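PDB 4G3H: arginase (RocF) from Helicobacter pylori, which probably hydrolyses L-arginine to L-ornithine and urea, using two manganese ions bound in each subunit. Local coordinates for residues A[98-109]-A[164-175]. Sequence-based numbering, arbitrary orientation.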
loop_
_atom_site.group_PDB
_atom_site.type_symbol
_atom_site.label_atom_id
_atom_site.label_comp_id
_atom_site.label_asym_id
_atom_site.label_seq_id
_atom_site.Cartn_x
_atom_site.Cartn_y
_atom_site.Cartn_z
ATOM N N PHE A 98 2.283 -5.353 5.838
ATOM C CA PHE A 98 1.132 -6.244 5.772
ATOM C C PHE A 98 1.333 -7.528 6.580
ATOM O O PHE A 98 0.380 -8.044 7.171
ATOM C CB PHE A 98 0.807 -6.579 4.310
ATOM C CG PHE A 98 -0.522 -7.247 4.127
ATOM C CD1 PHE A 98 -1.699 -6.575 4.433
ATOM C CD2 PHE A 98 -0.599 -8.562 3.662
ATOM C CE1 PHE A 98 -2.937 -7.205 4.283
ATOM C CE2 PHE A 98 -1.827 -9.197 3.510
ATOM C CZ PHE A 98 -2.999 -8.520 3.821
ATOM N N GLN A 99 2.560 -8.045 6.606
ATOM C CA GLN A 99 2.840 -9.250 7.376
ATOM C C GLN A 99 2.576 -8.941 8.849
ATOM O O GLN A 99 2.046 -9.780 9.585
ATOM C CB GLN A 99 4.291 -9.706 7.196
ATOM C CG GLN A 99 4.616 -10.268 5.814
ATOM C CD GLN A 99 3.681 -11.396 5.395
ATOM O OE1 GLN A 99 2.621 -11.162 4.820
ATOM N NE2 GLN A 99 4.072 -12.627 5.693
ATOM N N ALA A 100 2.941 -7.735 9.276
ATOM C CA ALA A 100 2.714 -7.331 10.661
ATOM C C ALA A 100 1.205 -7.265 10.901
ATOM O O ALA A 100 0.708 -7.674 11.952
ATOM C CB ALA A 100 3.343 -5.977 10.918
ATOM N N PHE A 101 0.487 -6.753 9.905
ATOM C CA PHE A 101 -0.964 -6.623 9.961
ATOM C C PHE A 101 -1.610 -8.011 10.108
ATOM O O PHE A 101 -2.509 -8.205 10.931
ATOM C CB PHE A 101 -1.456 -5.956 8.677
ATOM C CG PHE A 101 -2.904 -5.581 8.697
ATOM C CD1 PHE A 101 -3.345 -4.491 9.447
ATOM C CD2 PHE A 101 -3.829 -6.292 7.937
ATOM C CE1 PHE A 101 -4.683 -4.108 9.437
ATOM C CE2 PHE A 101 -5.174 -5.916 7.919
ATOM C CZ PHE A 101 -5.600 -4.819 8.672
ATOM N N ARG A 102 -1.156 -8.959 9.289
ATOM C CA ARG A 102 -1.659 -10.331 9.324
ATOM C C ARG A 102 -1.310 -10.967 10.669
ATOM O O ARG A 102 -2.112 -11.694 11.247
ATOM C CB ARG A 102 -1.020 -11.167 8.213
ATOM C CG ARG A 102 -1.270 -10.663 6.808
ATOM C CD ARG A 102 -0.424 -11.435 5.799
ATOM N NE ARG A 102 -0.842 -12.831 5.680
ATOM C CZ ARG A 102 -0.234 -13.728 4.908
ATOM N NH1 ARG A 102 0.828 -13.377 4.190
ATOM N NH2 ARG A 102 -0.694 -14.972 4.844
ATOM N N SER A 103 -0.106 -10.691 11.156
ATOM C CA SER A 103 0.356 -11.239 12.422
ATOM C C SER A 103 -0.526 -10.804 13.586
ATOM O O SER A 103 -0.868 -11.617 14.440
ATOM C CB SER A 103 1.806 -10.822 12.681
ATOM O OG SER A 103 2.324 -11.502 13.809
ATOM N N VAL A 104 -0.888 -9.525 13.625
ATOM C CA VAL A 104 -1.750 -9.014 14.689
ATOM C C VAL A 104 -3.171 -9.583 14.584
ATOM O O VAL A 104 -3.811 -9.859 15.598
ATOM C CB VAL A 104 -1.838 -7.467 14.656
ATOM C CG1 VAL A 104 -2.873 -6.978 15.661
ATOM C CG2 VAL A 104 -0.478 -6.864 14.979
ATOM N N HIS A 105 -3.659 -9.755 13.360
ATOM C CA HIS A 105 -5.003 -10.288 13.128
ATOM C C HIS A 105 -4.889 -11.714 12.599
ATOM O O HIS A 105 -5.496 -12.056 11.585
ATOM C CB HIS A 105 -5.732 -9.429 12.096
ATOM C CG HIS A 105 -5.826 -7.982 12.466
ATOM N ND1 HIS A 105 -6.632 -7.524 13.487
ATOM C CD2 HIS A 105 -5.222 -6.887 11.944
ATOM C CE1 HIS A 105 -6.522 -6.210 13.576
ATOM N NE2 HIS A 105 -5.674 -5.798 12.652
ATOM N N LYS A 106 -4.115 -12.540 13.299
ATOM C CA LYS A 106 -3.865 -13.922 12.897
ATOM C C LYS A 106 -5.060 -14.835 12.655
ATOM O O LYS A 106 -4.978 -15.743 11.831
ATOM C CB LYS A 106 -2.911 -14.586 13.895
ATOM C CG LYS A 106 -3.230 -14.321 15.354
ATOM C CD LYS A 106 -2.114 -14.847 16.243
ATOM C CE LYS A 106 -2.337 -14.476 17.699
ATOM N NZ LYS A 106 -3.592 -15.060 18.241
ATOM N N ASP A 107 -6.166 -14.604 13.351
ATOM C CA ASP A 107 -7.344 -15.449 13.172
ATOM C C ASP A 107 -8.456 -14.767 12.382
ATOM O O ASP A 107 -9.624 -15.130 12.507
ATOM C CB ASP A 107 -7.889 -15.887 14.531
ATOM C CG ASP A 107 -8.269 -14.713 15.410
ATOM O OD1 ASP A 107 -8.795 -14.948 16.518
ATOM O OD2 ASP A 107 -8.041 -13.556 14.994
ATOM N N LYS A 108 -8.094 -13.786 11.564
ATOM C CA LYS A 108 -9.081 -13.066 10.771
ATOM C C LYS A 108 -8.852 -13.239 9.277
ATOM O O LYS A 108 -7.715 -13.369 8.829
ATOM C CB LYS A 108 -9.037 -11.574 11.114
ATOM C CG LYS A 108 -9.344 -11.253 12.563
ATOM C CD LYS A 108 -10.770 -11.640 12.918
ATOM C CE LYS A 108 -11.077 -11.351 14.377
ATOM N NZ LYS A 108 -12.473 -11.733 14.728
ATOM N N LYS A 109 -9.939 -13.256 8.514
ATOM C CA LYS A 109 -9.846 -13.360 7.062
ATOM C C LYS A 109 -9.665 -11.914 6.597
ATOM O O LYS A 109 -10.481 -11.044 6.912
ATOM C CB LYS A 109 -11.127 -13.960 6.474
ATOM C CG LYS A 109 -11.067 -14.154 4.965
ATOM C CD LYS A 109 -12.309 -14.855 4.434
ATOM C CE LYS A 109 -12.284 -14.974 2.910
ATOM N NZ LYS A 109 -11.153 -15.800 2.404
ATOM N N SER A 164 7.041 -16.127 4.779
ATOM C CA SER A 164 6.493 -16.448 5.993
ATOM C C SER A 164 6.718 -15.625 7.217
ATOM O O SER A 164 6.235 -15.930 8.159
ATOM C CB SER A 164 7.016 -17.760 6.350
ATOM O OG SER A 164 6.020 -18.598 6.291
ATOM N N LEU A 165 7.496 -14.628 7.135
ATOM C CA LEU A 165 7.731 -13.824 8.249
ATOM C C LEU A 165 6.566 -13.176 8.766
ATOM O O LEU A 165 5.706 -12.861 8.161
ATOM C CB LEU A 165 8.533 -12.656 7.814
ATOM C CG LEU A 165 9.905 -12.796 7.576
ATOM C CD1 LEU A 165 10.444 -11.777 7.136
ATOM C CD2 LEU A 165 10.366 -13.027 8.814
ATOM N N GLY A 166 6.566 -13.313 10.002
ATOM C CA GLY A 166 5.602 -12.913 10.961
ATOM C C GLY A 166 4.391 -13.749 11.111
ATOM O O GLY A 166 3.623 -13.480 11.835
ATOM N N LEU A 167 4.276 -14.805 10.397
ATOM C CA LEU A 167 3.311 -15.834 10.567
ATOM C C LEU A 167 3.679 -17.177 11.282
ATOM O O LEU A 167 2.923 -18.030 11.377
ATOM C CB LEU A 167 2.797 -16.223 9.210
ATOM C CG LEU A 167 2.371 -15.393 8.060
ATOM C CD1 LEU A 167 1.831 -16.127 6.819
ATOM C CD2 LEU A 167 1.489 -14.650 8.546
ATOM N N GLU A 168 4.791 -17.435 11.838
ATOM C CA GLU A 168 4.827 -18.793 12.416
ATOM C C GLU A 168 4.313 -19.115 13.827
ATOM O O GLU A 168 4.631 -20.109 14.359
ATOM C CB GLU A 168 5.904 -19.811 12.003
ATOM C CG GLU A 168 5.547 -20.754 10.782
ATOM C CD GLU A 168 6.798 -21.271 10.077
ATOM O OE1 GLU A 168 7.685 -20.427 9.848
ATOM O OE2 GLU A 168 6.928 -22.500 9.790
ATOM N N LYS A 169 3.634 -18.214 14.423
ATOM C CA LYS A 169 2.715 -18.554 15.332
ATOM C C LYS A 169 1.465 -18.601 14.480
ATOM O O LYS A 169 0.348 -18.539 14.988
ATOM C CB LYS A 169 2.572 -17.630 16.460
ATOM C CG LYS A 169 3.752 -17.598 17.255
ATOM C CD LYS A 169 3.662 -18.526 18.486
ATOM C CE LYS A 169 4.924 -18.557 19.246
ATOM N NZ LYS A 169 5.940 -17.371 19.330
ATOM N N GLY A 170 1.599 -18.576 13.173
ATOM C CA GLY A 170 0.376 -18.615 12.412
ATOM C C GLY A 170 -0.441 -17.384 11.933
ATOM O O GLY A 170 -0.337 -16.312 12.431
ATOM N N GLY A 171 -1.233 -17.639 10.874
ATOM C CA GLY A 171 -2.153 -16.741 10.271
ATOM C C GLY A 171 -2.615 -17.542 9.181
ATOM O O GLY A 171 -2.105 -18.435 8.848
ATOM N N LEU A 172 -3.655 -17.124 8.641
ATOM C CA LEU A 172 -4.267 -17.660 7.515
ATOM C C LEU A 172 -3.584 -17.267 6.313
ATOM O O LEU A 172 -3.016 -16.358 6.191
ATOM C CB LEU A 172 -5.642 -17.104 7.480
ATOM C CG LEU A 172 -6.528 -17.428 8.663
ATOM C CD1 LEU A 172 -7.681 -16.616 8.966
ATOM C CD2 LEU A 172 -6.850 -18.729 8.552
ATOM N N GLU A 173 -3.736 -18.010 5.363
ATOM C CA GLU A 173 -3.177 -17.654 4.072
ATOM C C GLU A 173 -4.170 -16.683 3.452
ATOM O O GLU A 173 -5.363 -16.736 3.748
ATOM C CB GLU A 173 -3.027 -18.880 3.182
ATOM C CG GLU A 173 -2.060 -19.906 3.720
ATOM C CD GLU A 173 -1.940 -21.102 2.810
ATOM O OE1 GLU A 173 -1.158 -22.022 3.132
ATOM O OE2 GLU A 173 -2.633 -21.119 1.770
ATOM N N ILE A 174 -3.680 -15.787 2.608
ATOM C CA ILE A 174 -4.545 -14.821 1.963
ATOM C C ILE A 174 -5.284 -15.497 0.806
ATOM O O ILE A 174 -4.683 -16.220 0.018
ATOM C CB ILE A 174 -3.718 -13.617 1.438
ATOM C CG1 ILE A 174 -3.068 -12.880 2.614
ATOM C CG2 ILE A 174 -4.600 -12.670 0.649
ATOM C CD1 ILE A 174 -4.054 -12.287 3.609
ATOM N N ASP A 175 -6.590 -15.266 0.727
ATOM C CA ASP A 175 -7.429 -15.818 -0.330
ATOM C C ASP A 175 -7.243 -14.892 -1.534
ATOM O O ASP A 175 -7.688 -13.743 -1.515
ATOM C CB ASP A 175 -8.890 -15.806 0.129
ATOM C CG ASP A 175 -9.840 -16.379 -0.906
ATOM O OD1 ASP A 175 -9.390 -16.690 -2.023
ATOM O OD2 ASP A 175 -11.046 -16.513 -0.596
HETATM O O HOH W 1 -3.666 -13.370 7.043
#
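The guanidinium of R102 slots between two aliphatic loop side chains: CD1 of L167 lies over one face and CG1 of I174 sits over the centre of the other. A bend about CG-CD (chi3 68°) in an otherwise extended R102 chain sets the flat group there. In the plane of the guanidinium, R102 NH2 donates to L172 O (3.0 Å, nearly straight at 161°), and a water links NE to that same oxygen. CD1 of I174 reaches the edge of the F98 ring, 3.8 Å from CE2.

Q99 OE1 accepts from R102 NH1 on a lone pair, helping fix the guanidinium's rotation, while NE2 donates to L165 O at 3.0 Å, a bent bond (139°). S103 OG donates to G166 O, though its stronger polar partner is K75 NZ of helix 59-78. Past the helix end, G171 CA, poorly ordered, makes a CA-H...O contact with K106 O, and K109 NZ forms a salt bridge with D175 OD2 (3.1 Å).

With the side chain of F98 about 13 Å from a manganese ion, the end of helix 94-104 and the turn after it hold the loop between helix 153-163 and strand 179-182 beside the parallel sheet of the arginase alpha/beta fold.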